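Local coordinates for protein GNA33 (PDB 2G5D) that probably acts as a lytic transglycosylase, cleaving the beta-1,4 linkage between MurNAc and GlcNAc in peptidoglycan and leaving a 1,6-anhydro bond on MurNAc, at residues 41-47 with 103-109; 53-59 with 90-96; 212-217 with 306-312. All coordinates share one frame; numbering follows the deposited sequence.

Interaction 1 of 3, residues 41-47 with 103-109; sequences VYTVVPH and FTPWQVA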
loop_
_atom_site.group_PDB
_atom_site.type_symbol
_atom_site.label_atom_id
_atom_site.label_comp_id
_atom_site.label_asym_id
_atom_site.label_seq_id
_atom_site.Cartn_x
_atom_site.Cartn_y
_atom_site.Cartn_z
ATOM N N VAL A 41 -23.714 5.644 -2.287
ATOM C CA VAL A 41 -24.914 4.977 -1.761
ATOM C C VAL A 41 -24.614 3.492 -1.493
ATOM O O VAL A 41 -24.126 2.770 -2.353
ATOM C CB VAL A 41 -26.169 5.196 -2.691
ATOM C CG1 VAL A 41 -27.389 4.450 -2.172
ATOM C CG2 VAL A 41 -26.509 6.674 -2.812
ATOM N N TYR A 42 -24.874 3.053 -0.266
ATOM C CA TYR A 42 -24.640 1.657 0.112
ATOM C C TYR A 42 -25.978 0.945 0.297
ATOM O O TYR A 42 -26.838 1.448 1.001
ATOM C CB TYR A 42 -23.872 1.594 1.423
ATOM C CG TYR A 42 -22.612 2.436 1.506
ATOM C CD1 TYR A 42 -22.678 3.753 1.923
ATOM C CD2 TYR A 42 -21.345 1.887 1.233
ATOM C CE1 TYR A 42 -21.550 4.546 2.032
ATOM C CE2 TYR A 42 -20.179 2.682 1.353
ATOM C CZ TYR A 42 -20.306 4.018 1.767
ATOM O OH TYR A 42 -19.231 4.860 1.904
ATOM N N THR A 43 -26.142 -0.220 -0.326
ATOM C CA THR A 43 -27.409 -0.947 -0.309
ATOM C C THR A 43 -27.185 -2.374 0.145
ATOM O O THR A 43 -26.360 -3.087 -0.437
ATOM C CB THR A 43 -28.101 -0.940 -1.718
ATOM O OG1 THR A 43 -28.224 0.407 -2.171
ATOM C CG2 THR A 43 -29.503 -1.561 -1.696
ATOM N N VAL A 44 -27.935 -2.791 1.169
ATOM C CA VAL A 44 -27.897 -4.177 1.623
ATOM C C VAL A 44 -28.511 -5.092 0.565
ATOM O O VAL A 44 -29.625 -4.876 0.123
ATOM C CB VAL A 44 -28.685 -4.390 2.945
ATOM C CG1 VAL A 44 -28.889 -5.905 3.206
ATOM C CG2 VAL A 44 -27.973 -3.742 4.094
ATOM N N VAL A 45 -27.767 -6.126 0.173
ATOM C CA VAL A 45 -28.255 -7.128 -0.766
ATOM C C VAL A 45 -27.967 -8.495 -0.148
ATOM O O VAL A 45 -27.180 -8.572 0.785
ATOM C CB VAL A 45 -27.550 -7.012 -2.166
ATOM C CG1 VAL A 45 -27.933 -5.726 -2.863
ATOM C CG2 VAL A 45 -25.983 -7.131 -2.046
ATOM N N PRO A 46 -28.610 -9.575 -0.663
ATOM C CA PRO A 46 -28.242 -10.944 -0.250
ATOM C C PRO A 46 -26.793 -11.316 -0.608
ATOM O O PRO A 46 -26.250 -10.790 -1.587
ATOM C CB PRO A 46 -29.221 -11.827 -1.034
ATOM C CG PRO A 46 -30.376 -10.898 -1.395
ATOM C CD PRO A 46 -29.730 -9.568 -1.632
ATOM N N HIS A 47 -26.194 -12.237 0.158
ATOM C CA HIS A 47 -24.850 -12.753 -0.127
ATOM C C HIS A 47 -24.730 -13.354 -1.520
ATOM O O HIS A 47 -23.695 -13.227 -2.144
ATOM C CB HIS A 47 -24.407 -13.788 0.929
ATOM C CG HIS A 47 -24.353 -13.237 2.319
ATOM N ND1 HIS A 47 -23.169 -12.875 2.928
ATOM C CD2 HIS A 47 -25.341 -12.932 3.199
ATOM C CE1 HIS A 47 -23.424 -12.404 4.137
ATOM N NE2 HIS A 47 -24.737 -12.407 4.315
ATOM N N PHE A 103 -21.903 -11.311 8.868
ATOM C CA PHE A 103 -21.753 -10.097 8.065
ATOM C C PHE A 103 -22.940 -9.897 7.136
ATOM O O PHE A 103 -23.638 -10.857 6.755
ATOM C CB PHE A 103 -20.440 -10.088 7.233
ATOM C CG PHE A 103 -19.168 -10.226 8.055
ATOM C CD1 PHE A 103 -18.817 -11.452 8.621
ATOM C CD2 PHE A 103 -18.317 -9.127 8.243
ATOM C CE1 PHE A 103 -17.670 -11.587 9.389
ATOM C CE2 PHE A 103 -17.146 -9.252 8.989
ATOM C CZ PHE A 103 -16.809 -10.497 9.558
ATOM N N THR A 104 -23.161 -8.630 6.799
ATOM C CA THR A 104 -24.148 -8.209 5.809
ATOM C C THR A 104 -23.425 -7.522 4.656
ATOM O O THR A 104 -22.555 -6.665 4.892
ATOM C CB THR A 104 -25.191 -7.245 6.459
ATOM O OG1 THR A 104 -25.928 -7.959 7.450
ATOM C CG2 THR A 104 -26.154 -6.649 5.409
ATOM N N PRO A 105 -23.761 -7.895 3.393
ATOM C CA PRO A 105 -23.153 -7.221 2.252
ATOM C C PRO A 105 -23.853 -5.894 1.874
ATOM O O PRO A 105 -25.082 -5.824 1.768
ATOM C CB PRO A 105 -23.289 -8.252 1.104
ATOM C CG PRO A 105 -23.960 -9.458 1.696
ATOM C CD PRO A 105 -24.658 -8.976 2.945
ATOM N N TRP A 106 -23.048 -4.861 1.686
ATOM C CA TRP A 106 -23.523 -3.544 1.235
ATOM C C TRP A 106 -22.926 -3.269 -0.123
ATOM O O TRP A 106 -21.724 -2.995 -0.229
ATOM C CB TRP A 106 -23.103 -2.423 2.189
ATOM C CG TRP A 106 -23.696 -2.552 3.558
ATOM C CD1 TRP A 106 -23.266 -3.390 4.558
ATOM C CD2 TRP A 106 -24.824 -1.841 4.082
ATOM N NE1 TRP A 106 -24.044 -3.220 5.676
ATOM C CE2 TRP A 106 -25.003 -2.272 5.420
ATOM C CE3 TRP A 106 -25.684 -0.843 3.566
ATOM C CZ2 TRP A 106 -26.015 -1.757 6.247
ATOM C CZ3 TRP A 106 -26.700 -0.330 4.393
ATOM C CH2 TRP A 106 -26.857 -0.796 5.715
ATOM N N GLN A 107 -23.773 -3.344 -1.154
ATOM C CA GLN A 107 -23.362 -2.979 -2.516
ATOM C C GLN A 107 -23.061 -1.473 -2.590
ATOM O O GLN A 107 -23.815 -0.654 -2.055
ATOM C CB GLN A 107 -24.441 -3.360 -3.516
ATOM C CG GLN A 107 -24.016 -3.066 -4.931
ATOM C CD GLN A 107 -24.943 -3.668 -5.963
ATOM O OE1 GLN A 107 -26.164 -3.544 -5.860
ATOM N NE2 GLN A 107 -24.362 -4.305 -6.987
ATOM N N VAL A 108 -21.959 -1.126 -3.247
ATOM C CA VAL A 108 -21.426 0.241 -3.227
ATOM C C VAL A 108 -21.649 0.940 -4.573
ATOM O O VAL A 108 -21.255 0.416 -5.629
ATOM C CB VAL A 108 -19.913 0.271 -2.823
ATOM C CG1 VAL A 108 -19.395 1.731 -2.758
ATOM C CG2 VAL A 108 -19.678 -0.436 -1.469
ATOM N N ALA A 109 -22.332 2.084 -4.533
ATOM C CA ALA A 109 -22.384 2.974 -5.696
ATOM C C ALA A 109 -21.660 4.274 -5.390
ATOM O O ALA A 109 -21.864 4.876 -4.342
ATOM C CB ALA A 109 -23.828 3.239 -6.148
#
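F103 and H47 meet beside the start of strand 103-109, which pairs antiparallel with strand 41-44 and with strand 403-413, probably as part of the beta-barrel domain. The F103 carbonyl O lies at the edge of the H47 imidazole, near its plane, 3.0 Å from CE1. T104 follows, its methyl CG2 packed against V44 CG1, while OG1 is bonded to N414. The P105 and H47 side chains cross at about a right angle, with P105 CG over the centre of one imidazole face, 3.7 Å from the centroid, a CH-pi contact; the P105 carbonyl O accepts from V45 N and extends the pairing one step past strand 41-44. W106 and V44 form a non-hydrogen-bonded pair. With V44 CG1 anti to the backbone N (chi1 167°), CG2 is left to bear on the indole, 3.3 Å from the six-membered ring centroid and almost on its normal. Q107 pairs with T43 through two backbone bonds, Q107 N to T43 O being the shorter at 2.7 Å, and its side chain is extended on the face shared with T43, where W409 of strand 403-413 also packs. V108 CG2 and Y42 CD2 lie alongside each other, 3.9 Å apart, and the Y42 hydroxyl goes on to the carbonyl of Y346. A109 closes the pair: its N donates to V41 O and its O accepts from V41 N, both at 2.9 Å.

Interaction 2 of 3, residues 53-59 with 90-96; sequences WAAQDFA and IHSFQAK. Unlike the reference sequence in segment 90-96: I90 (reference Val).
F58 and K96 meet where two helices begin. In F58, chi1 (-70°) carries the ring toward the helix that starts at S92, and chi2 (107°) turns one face to K96. The lysine runs across that face: CB is 3.4 Å from F58 CD1, and CG and CD follow along CE1. It leaves its backbone with CG opposite N (chi1 -178°) and bends at chi3, and its NZ reaches a water 2.6 Å away that donates to A54 O. Q56 CB covers the other F58 face, so the ring is held between a loop residue and the lysine stem. F58 CZ in turn sits over the centre of a W53 ring face. A95 CB lies 3.2 Å from the F58 carbonyl O and also packs on F58 CB. The direct hydrogen bond across the contact runs from A59 N to S92 OG at 3.1 Å. H91, the N-cap of helix 92-102, accepts from F93 N through ND1. I90 CG2 packs on A59 CB, and I90 also touches L62 and R66. The joint thus ties the starts of helices 58-72 and 92-102, with F99 of helix 92-102 touching W53 and F58, and F354 of strand 352-358 against W53 and Q56.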
loop_
_atom_site.group_PDB
_atom_site.type_symbol
_atom_site.label_atom_id
_atom_site.label_comp_id
_atom_site.label_asym_id
_atom_site.label_seq_id
_atom_site.Cartn_x
_atom_site.Cartn_y
_atom_site.Cartn_z
ATOM N N TRP A 53 -20.014 -16.217 -5.433
ATOM C CA TRP A 53 -20.026 -16.334 -3.985
ATOM C C TRP A 53 -19.860 -17.787 -3.520
ATOM O O TRP A 53 -19.007 -18.077 -2.688
ATOM C CB TRP A 53 -21.341 -15.804 -3.419
ATOM C CG TRP A 53 -21.398 -15.995 -1.947
ATOM C CD1 TRP A 53 -22.037 -16.994 -1.256
ATOM C CD2 TRP A 53 -20.738 -15.182 -0.967
ATOM N NE1 TRP A 53 -21.818 -16.831 0.109
ATOM C CE2 TRP A 53 -21.029 -15.729 0.302
ATOM C CE3 TRP A 53 -19.953 -14.019 -1.042
ATOM C CZ2 TRP A 53 -20.542 -15.160 1.489
ATOM C CZ3 TRP A 53 -19.460 -13.458 0.134
ATOM C CH2 TRP A 53 -19.767 -14.025 1.380
ATOM N N ALA A 54 -20.700 -18.674 -4.041
ATOM C CA ALA A 54 -20.699 -20.110 -3.687
ATOM C C ALA A 54 -19.338 -20.778 -3.820
ATOM O O ALA A 54 -18.950 -21.576 -2.942
ATOM C CB ALA A 54 -21.730 -20.862 -4.553
ATOM N N ALA A 55 -18.626 -20.445 -4.908
ATOM C CA ALA A 55 -17.351 -21.067 -5.284
ATOM C C ALA A 55 -16.060 -20.409 -4.723
ATOM O O ALA A 55 -14.942 -20.809 -5.071
ATOM C CB ALA A 55 -17.273 -21.221 -6.812
ATOM N N GLN A 56 -16.212 -19.432 -3.840
ATOM C CA GLN A 56 -15.057 -18.806 -3.190
ATOM C C GLN A 56 -14.177 -19.754 -2.371
ATOM O O GLN A 56 -14.660 -20.662 -1.714
ATOM C CB GLN A 56 -15.480 -17.664 -2.274
ATOM C CG GLN A 56 -16.025 -16.423 -2.985
ATOM C CD GLN A 56 -15.060 -15.912 -4.021
ATOM O OE1 GLN A 56 -13.976 -15.431 -3.680
ATOM N NE2 GLN A 56 -15.426 -16.046 -5.299
ATOM N N ASP A 57 -12.880 -19.477 -2.387
ATOM C CA ASP A 57 -11.956 -20.080 -1.434
ATOM C C ASP A 57 -12.062 -19.249 -0.144
ATOM O O ASP A 57 -11.212 -18.382 0.159
ATOM C CB ASP A 57 -10.541 -20.128 -2.012
ATOM C CG ASP A 57 -9.616 -21.014 -1.220
ATOM O OD1 ASP A 57 -9.913 -21.331 -0.043
ATOM O OD2 ASP A 57 -8.593 -21.404 -1.782
ATOM N N PHE A 58 -13.134 -19.510 0.605
ATOM C CA PHE A 58 -13.398 -18.842 1.870
ATOM C C PHE A 58 -12.374 -19.182 2.964
ATOM O O PHE A 58 -12.263 -18.453 3.962
ATOM C CB PHE A 58 -14.817 -19.160 2.383
ATOM C CG PHE A 58 -15.922 -18.535 1.592
ATOM C CD1 PHE A 58 -16.713 -19.325 0.758
ATOM C CD2 PHE A 58 -16.198 -17.175 1.679
ATOM C CE1 PHE A 58 -17.768 -18.768 0.010
ATOM C CE2 PHE A 58 -17.258 -16.598 0.910
ATOM C CZ PHE A 58 -18.041 -17.391 0.098
ATOM N N ALA A 59 -11.633 -20.289 2.818
ATOM C CA ALA A 59 -10.538 -20.567 3.771
ATOM C C ALA A 59 -9.486 -19.462 3.665
ATOM O O ALA A 59 -8.998 -18.933 4.684
ATOM C CB ALA A 59 -9.895 -21.949 3.479
ATOM N N ILE A 90 -10.067 -23.174 9.472
ATOM C CA ILE A 90 -9.580 -22.700 8.177
ATOM C C ILE A 90 -9.972 -23.696 7.091
ATOM O O ILE A 90 -9.148 -24.523 6.660
ATOM C CB ILE A 90 -8.034 -22.424 8.160
ATOM C CG1 ILE A 90 -7.648 -21.498 9.321
ATOM C CG2 ILE A 90 -7.619 -21.790 6.828
ATOM C CD1 ILE A 90 -7.973 -20.029 9.098
ATOM N N HIS A 91 -11.241 -23.585 6.671
ATOM C CA HIS A 91 -11.877 -24.424 5.645
ATOM C C HIS A 91 -13.021 -23.633 5.062
ATOM O O HIS A 91 -13.775 -23.005 5.800
ATOM C CB HIS A 91 -12.442 -25.724 6.223
ATOM C CG HIS A 91 -12.787 -26.751 5.178
ATOM N ND1 HIS A 91 -13.896 -26.649 4.365
ATOM C CD2 HIS A 91 -12.160 -27.899 4.818
ATOM C CE1 HIS A 91 -13.928 -27.673 3.536
ATOM N NE2 HIS A 91 -12.891 -28.454 3.795
ATOM N N SER A 92 -13.154 -23.685 3.735
ATOM C CA SER A 92 -14.166 -22.942 2.999
ATOM C C SER A 92 -15.612 -23.220 3.369
ATOM O O SER A 92 -16.455 -22.345 3.182
ATOM C CB SER A 92 -13.980 -23.175 1.515
ATOM O OG SER A 92 -12.720 -22.689 1.130
ATOM N N PHE A 93 -15.908 -24.420 3.869
ATOM C CA PHE A 93 -17.279 -24.756 4.258
ATOM C C PHE A 93 -17.712 -23.931 5.465
ATOM O O PHE A 93 -18.715 -23.209 5.414
ATOM C CB PHE A 93 -17.446 -26.259 4.529
ATOM C CG PHE A 93 -18.851 -26.650 4.910
ATOM C CD1 PHE A 93 -19.857 -26.706 3.939
ATOM C CD2 PHE A 93 -19.175 -26.935 6.233
ATOM C CE1 PHE A 93 -21.168 -27.064 4.274
ATOM C CE2 PHE A 93 -20.486 -27.290 6.580
ATOM C CZ PHE A 93 -21.476 -27.363 5.595
ATOM N N GLN A 94 -16.932 -24.045 6.537
ATOM C CA GLN A 94 -17.141 -23.303 7.789
ATOM C C GLN A 94 -16.940 -21.786 7.659
ATOM O O GLN A 94 -17.701 -20.982 8.244
ATOM C CB GLN A 94 -16.183 -23.854 8.839
ATOM C CG GLN A 94 -16.611 -25.212 9.425
ATOM C CD GLN A 94 -16.137 -26.464 8.661
ATOM O OE1 GLN A 94 -16.449 -27.589 9.076
ATOM N NE2 GLN A 94 -15.385 -26.287 7.580
ATOM N N ALA A 95 -15.916 -21.408 6.894
ATOM C CA ALA A 95 -15.567 -20.020 6.641
ATOM C C ALA A 95 -16.644 -19.300 5.828
ATOM O O ALA A 95 -16.925 -18.146 6.080
ATOM C CB ALA A 95 -14.218 -19.943 5.946
ATOM N N LYS A 96 -17.239 -19.975 4.848
ATOM C CA LYS A 96 -18.416 -19.418 4.159
ATOM C C LYS A 96 -19.553 -19.095 5.139
ATOM O O LYS A 96 -20.149 -18.005 5.085
ATOM C CB LYS A 96 -18.949 -20.384 3.116
ATOM C CG LYS A 96 -20.152 -19.842 2.340
ATOM C CD LYS A 96 -20.467 -20.740 1.184
ATOM C CE LYS A 96 -21.940 -20.909 1.016
ATOM N NZ LYS A 96 -22.227 -22.226 0.406
HETATM O O HOH W 1 -20.940 -23.164 -1.621
#

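Interaction 3 of 3, residues 212-217 with 306-312; sequences TRNQIN and LGQNPSY
R213 reaches from the first turn of the short helix 213-217 to the type I beta turn from L306 to N309 and the residues that follow it, which link helix 302-306 to strand 313-317 within the MltA-specific insert domain. Its NE is 2.9 Å from S311 O and also close to N309 O, and NH2 turns to the same S311 carbonyl; all three bonds are weak because their angles are poor, but together they gather two backbone carbonyls around one guanidinium. The first two torsions are extended and the third bends (chi3 -67°), bringing the head group round so that the rim of the Y312 ring, at CD1, lies 3.7 Å above the centre of its face, the two planes being inclined by 43°; R213 CG sits at the ring edge. At the backbone, R213 N donates to P310 O at 3.1 Å from above the carbonyl plane, and N264 ND2 bonds the same oxygen.

I216 takes a face of the Y312 ring: CD1 makes a CH-pi contact and CG2 touches CZ at 3.4 Å. Y141 of strand 138-141 packs on both residues. H241 meets the tyrosine ring edge-to-face and, with F238, touches R213.

Farther out, N214 CB rests on G307 CA, and a water accepts from N214 N while donating to G307 O. The helix start is fixed from within: at the N-cap, the T212 N-H donates to Q215 OE1, in the carbonyl plane and on a lone pair. A further water lies 2.5 Å from Y312 OH and accepts weakly from N217 ND2.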
loop_
_atom_site.group_PDB
_atom_site.type_symbol
_atom_site.label_atom_id
_atom_site.label_comp_id
_atom_site.label_asym_id
_atom_site.label_seq_id
_atom_site.Cartn_x
_atom_site.Cartn_y
_atom_site.Cartn_z
ATOM N N THR A 212 17.217 15.257 -0.721
ATOM C CA THR A 212 16.392 14.798 -1.839
ATOM C C THR A 212 17.023 13.541 -2.414
ATOM O O THR A 212 18.190 13.257 -2.128
ATOM C CB THR A 212 16.332 15.857 -2.960
ATOM O OG1 THR A 212 17.665 16.204 -3.346
ATOM C CG2 THR A 212 15.593 17.108 -2.514
ATOM N N ARG A 213 16.255 12.799 -3.219
ATOM C CA ARG A 213 16.761 11.587 -3.885
ATOM C C ARG A 213 18.078 11.821 -4.620
ATOM O O ARG A 213 19.004 11.031 -4.485
ATOM C CB ARG A 213 15.736 11.009 -4.865
ATOM C CG ARG A 213 16.201 9.731 -5.552
ATOM C CD ARG A 213 15.125 9.131 -6.423
ATOM N NE ARG A 213 13.993 8.641 -5.645
ATOM C CZ ARG A 213 13.910 7.435 -5.071
ATOM N NH1 ARG A 213 14.887 6.537 -5.180
ATOM N NH2 ARG A 213 12.821 7.126 -4.394
ATOM N N ASN A 214 18.156 12.905 -5.387
ATOM C CA ASN A 214 19.369 13.205 -6.151
ATOM C C ASN A 214 20.594 13.369 -5.255
ATOM O O ASN A 214 21.679 12.911 -5.603
ATOM C CB ASN A 214 19.191 14.445 -7.042
ATOM C CG ASN A 214 20.440 14.776 -7.836
ATOM O OD1 ASN A 214 20.959 15.892 -7.766
ATOM N ND2 ASN A 214 20.944 13.798 -8.587
ATOM N N GLN A 215 20.408 14.018 -4.108
ATOM C CA GLN A 215 21.494 14.251 -3.157
ATOM C C GLN A 215 21.930 12.965 -2.455
ATOM O O GLN A 215 23.129 12.739 -2.266
ATOM C CB GLN A 215 21.076 15.300 -2.123
ATOM C CG GLN A 215 20.811 16.666 -2.713
ATOM C CD GLN A 215 20.279 17.636 -1.685
ATOM O OE1 GLN A 215 19.376 17.307 -0.912
ATOM N NE2 GLN A 215 20.847 18.832 -1.652
ATOM N N ILE A 216 20.952 12.134 -2.091
ATOM C CA ILE A 216 21.182 10.827 -1.474
ATOM C C ILE A 216 21.854 9.874 -2.458
ATOM O O ILE A 216 22.780 9.140 -2.092
ATOM C CB ILE A 216 19.843 10.213 -0.945
ATOM C CG1 ILE A 216 19.226 11.119 0.144
ATOM C CG2 ILE A 216 20.048 8.804 -0.424
ATOM C CD1 ILE A 216 17.715 10.855 0.435
ATOM N N ASN A 217 21.370 9.865 -3.700
ATOM C CA ASN A 217 22.048 9.154 -4.772
ATOM C C ASN A 217 23.515 9.564 -4.871
ATOM O O ASN A 217 24.403 8.721 -5.072
ATOM C CB ASN A 217 21.367 9.434 -6.110
ATOM C CG ASN A 217 20.095 8.638 -6.309
ATOM O OD1 ASN A 217 19.396 8.848 -7.296
ATOM N ND2 ASN A 217 19.790 7.717 -5.392
ATOM N N LEU A 306 16.796 9.394 -12.431
ATOM C CA LEU A 306 16.480 9.003 -11.047
ATOM C C LEU A 306 16.330 10.217 -10.125
ATOM O O LEU A 306 15.396 10.282 -9.326
ATOM C CB LEU A 306 17.519 8.019 -10.508
ATOM C CG LEU A 306 17.208 6.513 -10.599
ATOM C CD1 LEU A 306 16.601 6.071 -11.924
ATOM C CD2 LEU A 306 18.442 5.698 -10.290
ATOM N N GLY A 307 17.227 11.192 -10.268
ATOM C CA GLY A 307 17.134 12.440 -9.521
ATOM C C GLY A 307 15.901 13.308 -9.753
ATOM O O GLY A 307 15.648 14.220 -8.990
ATOM N N GLN A 308 15.135 13.039 -10.805
ATOM C CA GLN A 308 13.909 13.807 -11.064
ATOM C C GLN A 308 12.795 13.557 -10.030
ATOM O O GLN A 308 11.933 14.412 -9.828
ATOM C CB GLN A 308 13.382 13.550 -12.483
ATOM C CG GLN A 308 14.345 13.986 -13.584
ATOM C CD GLN A 308 14.733 15.460 -13.499
ATOM O OE1 GLN A 308 13.878 16.327 -13.333
ATOM N NE2 GLN A 308 16.034 15.744 -13.630
ATOM N N ASN A 309 12.820 12.394 -9.384
ATOM C CA ASN A 309 11.879 12.053 -8.296
ATOM C C ASN A 309 12.519 12.392 -6.952
ATOM O O ASN A 309 13.234 11.557 -6.394
ATOM C CB ASN A 309 11.531 10.551 -8.366
ATOM C CG ASN A 309 10.550 10.090 -7.268
ATOM O OD1 ASN A 309 10.602 8.944 -6.815
ATOM N ND2 ASN A 309 9.664 10.972 -6.852
ATOM N N PRO A 310 12.278 13.618 -6.418
ATOM C CA PRO A 310 13.002 13.993 -5.180
ATOM C C PRO A 310 12.542 13.215 -3.932
ATOM O O PRO A 310 13.236 13.216 -2.898
ATOM C CB PRO A 310 12.712 15.497 -5.035
ATOM C CG PRO A 310 11.429 15.711 -5.747
ATOM C CD PRO A 310 11.366 14.691 -6.864
ATOM N N SER A 311 11.378 12.569 -4.040
ATOM C CA SER A 311 10.852 11.671 -3.011
ATOM C C SER A 311 11.804 10.501 -2.744
ATOM O O SER A 311 12.418 9.983 -3.659
ATOM C CB SER A 311 9.485 11.139 -3.447
ATOM O OG SER A 311 8.966 10.226 -2.500
ATOM N N TYR A 312 11.929 10.104 -1.483
ATOM C CA TYR A 312 12.842 9.035 -1.097
ATOM C C TYR A 312 12.287 8.350 0.122
ATOM O O TYR A 312 11.879 9.008 1.093
ATOM C CB TYR A 312 14.243 9.581 -0.796
ATOM C CG TYR A 312 15.351 8.568 -0.924
ATOM C CD1 TYR A 312 16.004 8.374 -2.152
ATOM C CD2 TYR A 312 15.762 7.821 0.169
ATOM C CE1 TYR A 312 17.019 7.449 -2.286
ATOM C CE2 TYR A 312 16.790 6.890 0.055
ATOM C CZ TYR A 312 17.414 6.712 -1.177
ATOM O OH TYR A 312 18.447 5.805 -1.301
HETATM O O HOH W 2 9.639 7.904 -4.171
HETATM O O HOH W 3 15.879 14.658 -6.454
HETATM O O HOH W 4 20.014 6.056 -3.229
#

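Interactions 1 and 2 are neighbours, their centres about 19 Å apart. Strand 40-44 leads on to helix 58-72, and helix 92-102 runs directly into strand 103-110, so the helical contact falls within the stretch of chain that the strand pair brackets. They touch where H47 O meets W53 CG at 3.6 Å, and the H47 and W53 rings also meet, with planes at about 55°. Interaction 3 stands apart on the opposite side of the chain's centre, in the insert domain: its centre is about 45 Å from that of interaction 1 and about 46 Å from that of interaction 2, with nearest atoms about 29 and 34 Å away.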